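Local coordinates for DUF1987 domain-containing protein (Pseudomonas aeruginosa, PDB 6K4F) that probably acts as the threonine-phosphorylated regulatory protein of the SiaABC pathway, which controls biofilm formation in response to carbon availability, at residues L59-L65 with P92-H98; L83-Q88 with D116-P120. One frame throughout, in Å; residues are numbered along the deposited sequence.

Contact 1: L59-L65 with P92-H98; sequences LELDLRL and PVSLRWH
Residues 59-65 and 93-98 run side by side as parallel strands; the axes of these segments approach to 4.7 Å and their N-to-C directions differ by 8°, with pairing from Leu59 with Val93 to Leu63 with Trp97. The ladder alternates regularly: Leu61 N donates to Ser94 O, Leu61 O accepts from Arg96 N, Leu63 N donates to Arg96 O, and Leu63 O accepts from His98 N. This is the strand pair of a beta-alpha-beta crossover through helix 70-88.

Its two faces differ sharply. On the apolar one, CD1 of Leu63 lies 3.6 Å from CE3 of Trp97 and CD1 of Leu95 reaches CB and CD2 of Leu61; Leu59, Leu61, Leu63 and Leu95 also touch helix 70-88. The other face carries a chain of charges. Arg96 meets Glu60 end-on, with NH2 2.6 Å from OE1 and NH1 2.9 Å from OE2; both oxygens lie near the guanidinium plane, yet are approached from above the carboxylate plane. A bend at chi3 (-61°) turns the Arg96 guanidinium toward the neighbouring strand, where NE reaches Asp62 OD1 at 3.0 Å. That oxygen also accepts from His98 NE2 at 2.8 Å, on its syn side but well out of the carboxylate plane. The guanidinium of Arg64 then lies flat over the His98 ring, planes 10° apart, while its NH1 bridges to Asp62 OD2.

Arg25 on strand 25-29 adds a second cation at Glu60 OE1. Bonds at both Asp62 oxygens restrain the carboxylate, and the NE2 bond, with Arg64 stacked on one face, restrains the imidazole; the surrounding positive charge would be expected to stabilise the Asp62 carboxylate.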
ATOM      1  N   LEU A  59     -11.299   1.554   2.702  1.00 35.34           N
ATOM      2  CA  LEU A  59     -10.144   0.835   2.174  1.00 33.57           C
ATOM      3  C   LEU A  59      -9.097   0.700   3.272  1.00 35.76           C
ATOM      4  O   LEU A  59      -8.768   1.683   3.954  1.00 37.66           O
ATOM      5  CB  LEU A  59      -9.555   1.556   0.956  1.00 32.71           C
ATOM      6  CG  LEU A  59      -8.362   0.867   0.270  1.00 36.38           C
ATOM      7  CD1 LEU A  59      -8.708  -0.558  -0.165  1.00 32.62           C
ATOM      8  CD2 LEU A  59      -7.852   1.683  -0.922  1.00 38.65           C
ATOM      9  N   GLU A  60      -8.600  -0.516   3.466  1.00 30.29           N
ATOM     10  CA  GLU A  60      -7.583  -0.814   4.468  1.00 35.55           C
ATOM     11  C   GLU A  60      -6.343  -1.352   3.776  1.00 32.60           C
ATOM     12  O   GLU A  60      -6.452  -2.236   2.921  1.00 30.56           O
ATOM     13  CB  GLU A  60      -8.078  -1.860   5.469  1.00 43.55           C
ATOM     14  CG  GLU A  60      -8.979  -1.349   6.558  1.00 64.24           C
ATOM     15  CD  GLU A  60      -8.728  -2.073   7.866  1.00 77.50           C
ATOM     16  OE1 GLU A  60      -8.693  -3.321   7.854  1.00 84.90           O
ATOM     17  OE2 GLU A  60      -8.548  -1.398   8.900  1.00 81.72           O
ATOM     18  N   LEU A  61      -5.168  -0.837   4.142  1.00 25.56           N
ATOM     19  CA  LEU A  61      -3.904  -1.382   3.644  1.00 26.85           C
ATOM     20  C   LEU A  61      -3.239  -2.200   4.743  1.00 32.77           C
ATOM     21  O   LEU A  61      -3.098  -1.722   5.875  1.00 30.88           O
ATOM     22  CB  LEU A  61      -2.956  -0.270   3.169  1.00 30.18           C
ATOM     23  CG  LEU A  61      -2.975  -0.016   1.660  1.00 31.90           C
ATOM     24  CD1 LEU A  61      -4.308   0.575   1.289  1.00 34.65           C
ATOM     25  CD2 LEU A  61      -1.841   0.917   1.267  1.00 31.75           C
ATOM     26  N   ASP A  62      -2.815  -3.422   4.408  1.00 28.65           N
ATOM     27  CA  ASP A  62      -2.067  -4.271   5.341  1.00 30.03           C
ATOM     28  C   ASP A  62      -0.729  -4.638   4.710  1.00 32.27           C
ATOM     29  O   ASP A  62      -0.670  -5.468   3.793  1.00 29.86           O
ATOM     30  CB  ASP A  62      -2.850  -5.520   5.715  1.00 36.68           C
ATOM     31  CG  ASP A  62      -2.294  -6.193   6.952  1.00 54.98           C
ATOM     32  OD1 ASP A  62      -2.636  -5.759   8.073  1.00 56.91           O
ATOM     33  OD2 ASP A  62      -1.493  -7.141   6.802  1.00 63.05           O
ATOM     34  N   LEU A  63       0.340  -4.036   5.212  1.00 26.82           N
ATOM     35  CA  LEU A  63       1.650  -4.117   4.587  1.00 25.70           C
ATOM     36  C   LEU A  63       2.616  -4.944   5.427  1.00 28.76           C
ATOM     37  O   LEU A  63       2.746  -4.737   6.641  1.00 32.21           O
ATOM     38  CB  LEU A  63       2.210  -2.722   4.345  1.00 24.82           C
ATOM     39  CG  LEU A  63       1.333  -1.790   3.502  1.00 25.86           C
ATOM     40  CD1 LEU A  63       2.045  -0.445   3.294  1.00 28.95           C
ATOM     41  CD2 LEU A  63       0.970  -2.434   2.156  1.00 29.16           C
ATOM     42  N   ARG A  64       3.281  -5.888   4.770  1.00 26.69           N
ATOM     43  CA  ARG A  64       4.371  -6.673   5.331  1.00 28.72           C
ATOM     44  C   ARG A  64       5.561  -6.591   4.404  1.00 33.44           C
ATOM     45  O   ARG A  64       6.121  -7.600   3.963  1.00 31.57           O
ATOM     46  CB  ARG A  64       3.960  -8.123   5.560  1.00 28.49           C
ATOM     47  CG  ARG A  64       2.772  -8.255   6.497  1.00 35.29           C
ATOM     48  CD  ARG A  64       2.351  -9.696   6.679  1.00 44.64           C
ATOM     49  NE  ARG A  64       1.884  -9.926   8.042  1.00 61.92           N
ATOM     50  CZ  ARG A  64       0.617  -9.827   8.425  1.00 71.82           C
ATOM     51  NH1 ARG A  64      -0.322  -9.507   7.540  1.00 73.01           N
ATOM     52  NH2 ARG A  64       0.291 -10.052   9.691  1.00 73.00           N
ATOM     53  N   LEU A  65       5.940  -5.353   4.084  1.00 31.33           N
ATOM     54  CA  LEU A  65       7.020  -5.081   3.157  1.00 31.09           C
ATOM     55  C   LEU A  65       8.340  -5.084   3.899  1.00 42.73           C
ATOM     56  O   LEU A  65       8.426  -4.616   5.038  1.00 44.07           O
ATOM     57  CB  LEU A  65       6.813  -3.732   2.471  1.00 29.37           C
ATOM     58  CG  LEU A  65       5.555  -3.648   1.602  1.00 28.10           C
ATOM     59  CD1 LEU A  65       5.260  -2.227   1.186  1.00 31.35           C
ATOM     60  CD2 LEU A  65       5.680  -4.542   0.373  1.00 29.25           C
ATOM     61  N   PRO A  92     -13.163   6.782   4.617  1.00 39.56           N
ATOM     62  CA  PRO A  92     -12.469   6.012   5.664  1.00 42.19           C
ATOM     63  C   PRO A  92     -11.315   5.220   5.060  1.00 43.95           C
ATOM     64  O   PRO A  92     -11.515   4.375   4.185  1.00 42.52           O
ATOM     65  CB  PRO A  92     -13.563   5.091   6.218  1.00 43.43           C
ATOM     66  CG  PRO A  92     -14.873   5.696   5.747  1.00 45.40           C
ATOM     67  CD  PRO A  92     -14.552   6.338   4.430  1.00 43.76           C
ATOM     68  N   VAL A  93     -10.098   5.518   5.515  1.00 34.31           N
ATOM     69  CA  VAL A  93      -8.891   4.840   5.058  1.00 33.41           C
ATOM     70  C   VAL A  93      -8.049   4.513   6.285  1.00 33.04           C
ATOM     71  O   VAL A  93      -7.989   5.306   7.230  1.00 33.00           O
ATOM     72  CB  VAL A  93      -8.092   5.712   4.066  1.00 39.25           C
ATOM     73  CG1 VAL A  93      -6.779   5.037   3.700  1.00 38.99           C
ATOM     74  CG2 VAL A  93      -8.912   5.981   2.781  1.00 41.73           C
ATOM     75  N   SER A  94      -7.412   3.345   6.285  1.00 28.00           N
ATOM     76  CA  SER A  94      -6.530   3.009   7.393  1.00 32.75           C
ATOM     77  C   SER A  94      -5.426   2.085   6.913  1.00 34.23           C
ATOM     78  O   SER A  94      -5.573   1.371   5.910  1.00 34.73           O
ATOM     79  CB  SER A  94      -7.302   2.366   8.551  1.00 37.16           C
ATOM     80  OG  SER A  94      -7.909   1.170   8.125  1.00 48.46           O
ATOM     81  N   LEU A  95      -4.309   2.106   7.631  1.00 29.57           N
ATOM     82  CA  LEU A  95      -3.144   1.338   7.210  1.00 28.69           C
ATOM     83  C   LEU A  95      -2.477   0.690   8.411  1.00 31.23           C
ATOM     84  O   LEU A  95      -2.352   1.308   9.479  1.00 30.10           O
ATOM     85  CB  LEU A  95      -2.140   2.233   6.462  1.00 29.19           C
ATOM     86  CG  LEU A  95      -0.893   1.593   5.850  1.00 33.40           C
ATOM     87  CD1 LEU A  95      -0.477   2.375   4.609  1.00 32.94           C
ATOM     88  CD2 LEU A  95       0.261   1.547   6.852  1.00 30.15           C
ATOM     89  N   ARG A  96      -2.040  -0.552   8.217  1.00 26.60           N
ATOM     90  CA  ARG A  96      -1.190  -1.268   9.163  1.00 30.89           C
ATOM     91  C   ARG A  96       0.116  -1.610   8.470  1.00 29.09           C
ATOM     92  O   ARG A  96       0.103  -2.133   7.345  1.00 31.42           O
ATOM     93  CB  ARG A  96      -1.860  -2.565   9.659  1.00 35.74           C
ATOM     94  CG  ARG A  96      -2.868  -2.355  10.754  1.00 38.45           C
ATOM     95  CD  ARG A  96      -3.671  -3.625  11.017  1.00 41.47           C
ATOM     96  NE  ARG A  96      -4.421  -4.028   9.832  1.00 51.88           N
ATOM     97  CZ  ARG A  96      -5.557  -3.460   9.432  1.00 59.52           C
ATOM     98  NH1 ARG A  96      -6.094  -2.463  10.129  1.00 51.94           N
ATOM     99  NH2 ARG A  96      -6.165  -3.894   8.333  1.00 61.41           N
ATOM    100  N   TRP A  97       1.230  -1.275   9.122  1.00 27.66           N
ATOM    101  CA  TRP A  97       2.581  -1.531   8.624  1.00 27.23           C
ATOM    102  C   TRP A  97       3.263  -2.467   9.620  1.00 28.53           C
ATOM    103  O   TRP A  97       3.685  -2.042  10.706  1.00 32.78           O
ATOM    104  CB  TRP A  97       3.352  -0.229   8.439  1.00 33.31           C
ATOM    105  CG  TRP A  97       4.675  -0.399   7.747  1.00 46.63           C
ATOM    106  CD1 TRP A  97       5.760  -1.106   8.197  1.00 54.48           C
ATOM    107  CD2 TRP A  97       5.057   0.154   6.482  1.00 42.77           C
ATOM    108  NE1 TRP A  97       6.788  -1.027   7.285  1.00 54.55           N
ATOM    109  CE2 TRP A  97       6.379  -0.262   6.223  1.00 51.58           C
ATOM    110  CE3 TRP A  97       4.418   0.975   5.558  1.00 37.96           C
ATOM    111  CZ2 TRP A  97       7.064   0.104   5.063  1.00 49.14           C
ATOM    112  CZ3 TRP A  97       5.101   1.334   4.400  1.00 38.69           C
ATOM    113  CH2 TRP A  97       6.406   0.897   4.166  1.00 41.87           C
ATOM    114  N   HIS A  98       3.352  -3.744   9.257  1.00 29.16           N
ATOM    115  CA  HIS A  98       3.956  -4.757  10.108  1.00 34.75           C
ATOM    116  C   HIS A  98       5.453  -4.831   9.875  1.00 40.20           C
ATOM    117  O   HIS A  98       5.925  -4.741   8.736  1.00 35.41           O
ATOM    118  CB  HIS A  98       3.351  -6.129   9.835  1.00 34.38           C
ATOM    119  CG  HIS A  98       1.863  -6.168   9.948  1.00 39.85           C
ATOM    120  ND1 HIS A  98       1.217  -6.359  11.149  1.00 41.72           N
ATOM    121  CD2 HIS A  98       0.895  -6.055   9.008  1.00 40.30           C
ATOM    122  CE1 HIS A  98      -0.089  -6.366  10.943  1.00 45.12           C
ATOM    123  NE2 HIS A  98      -0.311  -6.179   9.653  1.00 43.18           N
TER
HETATM  124  O   HOH W   1     -10.072   1.484   7.076  1.00 53.91           O
HETATM  125  O   HOH W   2      -7.285  -0.027  10.516  1.00 53.47           O
HETATM  126  O   HOH W   3       8.132  -5.577   7.318  1.00 46.27           O

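Contact 2: L83-Q88 with D116-P120; sequences LEEAHQ and DCSFP
Ser118 and Phe119 dock the loop between helix 108-115 and strand 121-125 against the last turns of helix 70-88, the crossover helix of a beta-alpha-beta unit. The segment 116-120 has no regular secondary structure. Its nearest CA pairs to the helix, Glu84 with Cys117 and His87 with Phe119, are 6.1 and 6.6 Å apart, and the spacing of three residues on the helix brings both partners to one side of it.

Polar contacts converge on Ser118. Its backbone N gives a hydrogen bond to Glu84 OE1 at 2.8 Å, reaching the syn side of the carboxylate but 32° out of its plane. The Glu84 chain starts with CG opposite the backbone N (chi1 170°) and folds at chi2, which carries the carboxylate alongside the loop. The hydroxyl has two further partners with defined directions: OG accepts a hydrogen bond from His87 ND1 (2.7 Å), close to the imidazole plane, and donates one to Gln88 OE1 (2.6 Å). The ND1 bond is distinctly bent, with an angle of 135° at the hydrogen.

Apolar and aromatic contacts belong to Phe119. Its CB sits 3.7 Å from the centroid of the His87 ring, almost along the ring normal, a CH-pi contact over the face. The rings themselves form an edge-to-face pair, the edge of Phe119 directed at the face of His87. Beyond His87, Phe119 packs on Val93 and Leu95 of strand 93-99, which joins the loop to the sheet; Leu83 from the helix packs on Val93, Leu59 and Leu61. CE2 of the Phe119 ring lies 3.9 Å from Leu83 CB.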
ATOM      1  N   LEU A  83      -4.470   7.801  -1.154  1.00 36.42           N
ATOM      2  CA  LEU A  83      -5.278   7.557   0.033  1.00 34.22           C
ATOM      3  C   LEU A  83      -5.469   8.834   0.842  1.00 36.45           C
ATOM      4  O   LEU A  83      -6.544   9.063   1.411  1.00 37.49           O
ATOM      5  CB  LEU A  83      -4.628   6.478   0.891  1.00 36.82           C
ATOM      6  CG  LEU A  83      -4.473   5.101   0.228  1.00 38.54           C
ATOM      7  CD1 LEU A  83      -3.699   4.167   1.138  1.00 38.97           C
ATOM      8  CD2 LEU A  83      -5.833   4.537  -0.058  1.00 40.57           C
ATOM      9  N   GLU A  84      -4.436   9.671   0.923  1.00 40.33           N
ATOM     10  CA  GLU A  84      -4.547  10.880   1.742  1.00 45.53           C
ATOM     11  C   GLU A  84      -5.544  11.860   1.133  1.00 48.52           C
ATOM     12  O   GLU A  84      -6.398  12.412   1.837  1.00 46.27           O
ATOM     13  CB  GLU A  84      -3.179  11.538   1.913  1.00 39.91           C
ATOM     14  CG  GLU A  84      -3.240  12.935   2.543  1.00 49.41           C
ATOM     15  CD  GLU A  84      -3.521  12.899   4.043  1.00 58.38           C
ATOM     16  OE1 GLU A  84      -3.677  11.791   4.597  1.00 59.13           O
ATOM     17  OE2 GLU A  84      -3.578  13.983   4.669  1.00 59.07           O
ATOM     18  N   GLU A  85      -5.440  12.091  -0.179  1.00 48.92           N
ATOM     19  CA  GLU A  85      -6.433  12.883  -0.897  1.00 56.12           C
ATOM     20  C   GLU A  85      -7.843  12.365  -0.647  1.00 56.41           C
ATOM     21  O   GLU A  85      -8.768  13.141  -0.381  1.00 58.38           O
ATOM     22  CB  GLU A  85      -6.114  12.865  -2.394  1.00 68.42           C
ATOM     23  CG  GLU A  85      -7.095  13.628  -3.277  1.00 85.55           C
ATOM     24  CD  GLU A  85      -7.350  15.047  -2.801  1.00 99.12           C
ATOM     25  OE1 GLU A  85      -6.389  15.710  -2.355  1.00103.80           O
ATOM     26  OE2 GLU A  85      -8.509  15.506  -2.888  1.00104.28           O
ATOM     27  N   ALA A  86      -8.029  11.046  -0.731  1.00 55.80           N
ATOM     28  CA  ALA A  86      -9.353  10.484  -0.495  1.00 54.79           C
ATOM     29  C   ALA A  86      -9.780  10.682   0.953  1.00 54.19           C
ATOM     30  O   ALA A  86     -10.952  10.969   1.225  1.00 58.23           O
ATOM     31  CB  ALA A  86      -9.375   9.001  -0.865  1.00 49.11           C
ATOM     32  N   HIS A  87      -8.844  10.539   1.893  1.00 45.52           N
ATOM     33  CA  HIS A  87      -9.184  10.690   3.303  1.00 45.21           C
ATOM     34  C   HIS A  87      -9.606  12.120   3.618  1.00 50.03           C
ATOM     35  O   HIS A  87     -10.543  12.341   4.391  1.00 48.62           O
ATOM     36  CB  HIS A  87      -8.002  10.286   4.184  1.00 41.14           C
ATOM     37  CG  HIS A  87      -8.269  10.442   5.646  1.00 47.91           C
ATOM     38  ND1 HIS A  87      -7.590  11.346   6.435  1.00 49.73           N
ATOM     39  CD2 HIS A  87      -9.156   9.824   6.459  1.00 50.08           C
ATOM     40  CE1 HIS A  87      -8.039  11.269   7.674  1.00 51.97           C
ATOM     41  NE2 HIS A  87      -8.988  10.351   7.716  1.00 49.58           N
ATOM     42  N   GLN A  88      -8.926  13.104   3.028  1.00 55.68           N
ATOM     43  CA  GLN A  88      -9.305  14.493   3.253  1.00 60.95           C
ATOM     44  C   GLN A  88     -10.690  14.792   2.699  1.00 62.07           C
ATOM     45  O   GLN A  88     -11.335  15.745   3.148  1.00 69.25           O
ATOM     46  CB  GLN A  88      -8.256  15.425   2.645  1.00 65.00           C
ATOM     47  CG  GLN A  88      -6.855  15.218   3.211  1.00 74.06           C
ATOM     48  CD  GLN A  88      -6.762  15.553   4.691  1.00 86.56           C
ATOM     49  OE1 GLN A  88      -6.621  14.665   5.536  1.00 92.77           O
ATOM     50  NE2 GLN A  88      -6.836  16.837   5.011  1.00 91.65           N
ATOM     51  N   ASP A 116       3.487  11.696   6.696  1.00 34.41           N
ATOM     52  CA  ASP A 116       2.814  12.286   5.550  1.00 37.73           C
ATOM     53  C   ASP A 116       1.327  11.956   5.488  1.00 42.24           C
ATOM     54  O   ASP A 116       0.638  12.453   4.589  1.00 42.32           O
ATOM     55  CB  ASP A 116       3.485  11.824   4.238  1.00 39.81           C
ATOM     56  CG  ASP A 116       4.992  12.079   4.216  1.00 44.88           C
ATOM     57  OD1 ASP A 116       5.444  13.073   4.836  1.00 44.39           O
ATOM     58  OD2 ASP A 116       5.726  11.290   3.570  1.00 41.72           O
ATOM     59  N   CYS A 117       0.814  11.130   6.401  1.00 37.65           N
ATOM     60  CA  CYS A 117      -0.549  10.619   6.319  1.00 32.26           C
ATOM     61  C   CYS A 117      -1.387  11.137   7.476  1.00 36.54           C
ATOM     62  O   CYS A 117      -0.897  11.241   8.595  1.00 37.19           O
ATOM     63  CB  CYS A 117      -0.566   9.090   6.335  1.00 32.00           C
ATOM     64  SG  CYS A 117       0.373   8.396   4.957  1.00 37.62           S
ATOM     65  N   SER A 118      -2.651  11.458   7.202  1.00 33.34           N
ATOM     66  CA  SER A 118      -3.539  11.929   8.256  1.00 41.05           C
ATOM     67  C   SER A 118      -4.540  10.873   8.695  1.00 36.21           C
ATOM     68  O   SER A 118      -5.279  11.100   9.659  1.00 36.65           O
ATOM     69  CB  SER A 118      -4.278  13.194   7.799  1.00 50.76           C
ATOM     70  OG  SER A 118      -5.364  12.872   6.952  1.00 57.13           O
ATOM     71  N   PHE A 119      -4.580   9.738   8.030  1.00 34.75           N
ATOM     72  CA  PHE A 119      -5.467   8.652   8.407  1.00 30.39           C
ATOM     73  C   PHE A 119      -4.752   7.730   9.378  1.00 30.54           C
ATOM     74  O   PHE A 119      -3.523   7.782   9.506  1.00 30.22           O
ATOM     75  CB  PHE A 119      -5.911   7.887   7.157  1.00 31.75           C
ATOM     76  CG  PHE A 119      -4.787   7.544   6.220  1.00 32.26           C
ATOM     77  CD1 PHE A 119      -4.036   6.394   6.405  1.00 31.53           C
ATOM     78  CD2 PHE A 119      -4.492   8.361   5.140  1.00 34.61           C
ATOM     79  CE1 PHE A 119      -3.006   6.062   5.538  1.00 33.92           C
ATOM     80  CE2 PHE A 119      -3.460   8.042   4.261  1.00 32.74           C
ATOM     81  CZ  PHE A 119      -2.713   6.893   4.462  1.00 32.57           C
ATOM     82  N   PRO A 120      -5.493   6.894  10.108  1.00 31.88           N
ATOM     83  CA  PRO A 120      -4.852   5.925  11.008  1.00 31.42           C
ATOM     84  C   PRO A 120      -3.793   5.089  10.303  1.00 29.92           C
ATOM     85  O   PRO A 120      -4.049   4.462   9.272  1.00 28.73           O
ATOM     86  CB  PRO A 120      -6.024   5.052  11.470  1.00 30.38           C
ATOM     87  CG  PRO A 120      -7.208   5.948  11.371  1.00 33.12           C
ATOM     88  CD  PRO A 120      -6.965   6.828  10.186  1.00 31.41           C
TER

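Overall arrangement
Contacts 1 and 2 have centres 12 Å apart and share the beta-alpha-beta unit of strand 59-68, helix 70-88 and strand 93-99. Along the chain their segments alternate: 59-65, 83-88, 92-98, then 116-120. Contact 1 joins two adjacent strands within the six-stranded mixed sheet, whereas contact 2 lies at the C-terminal end of the connecting helix. They meet directly: Leu59 CD2 packs 3.6 Å from Leu83 CD2, and Leu95 N is 2.9 Å from Pro120 O, a probable hydrogen bond at the approach to the edge strand 121-125. The crossover and the segment leading into the last strand therefore form one continuous packed unit.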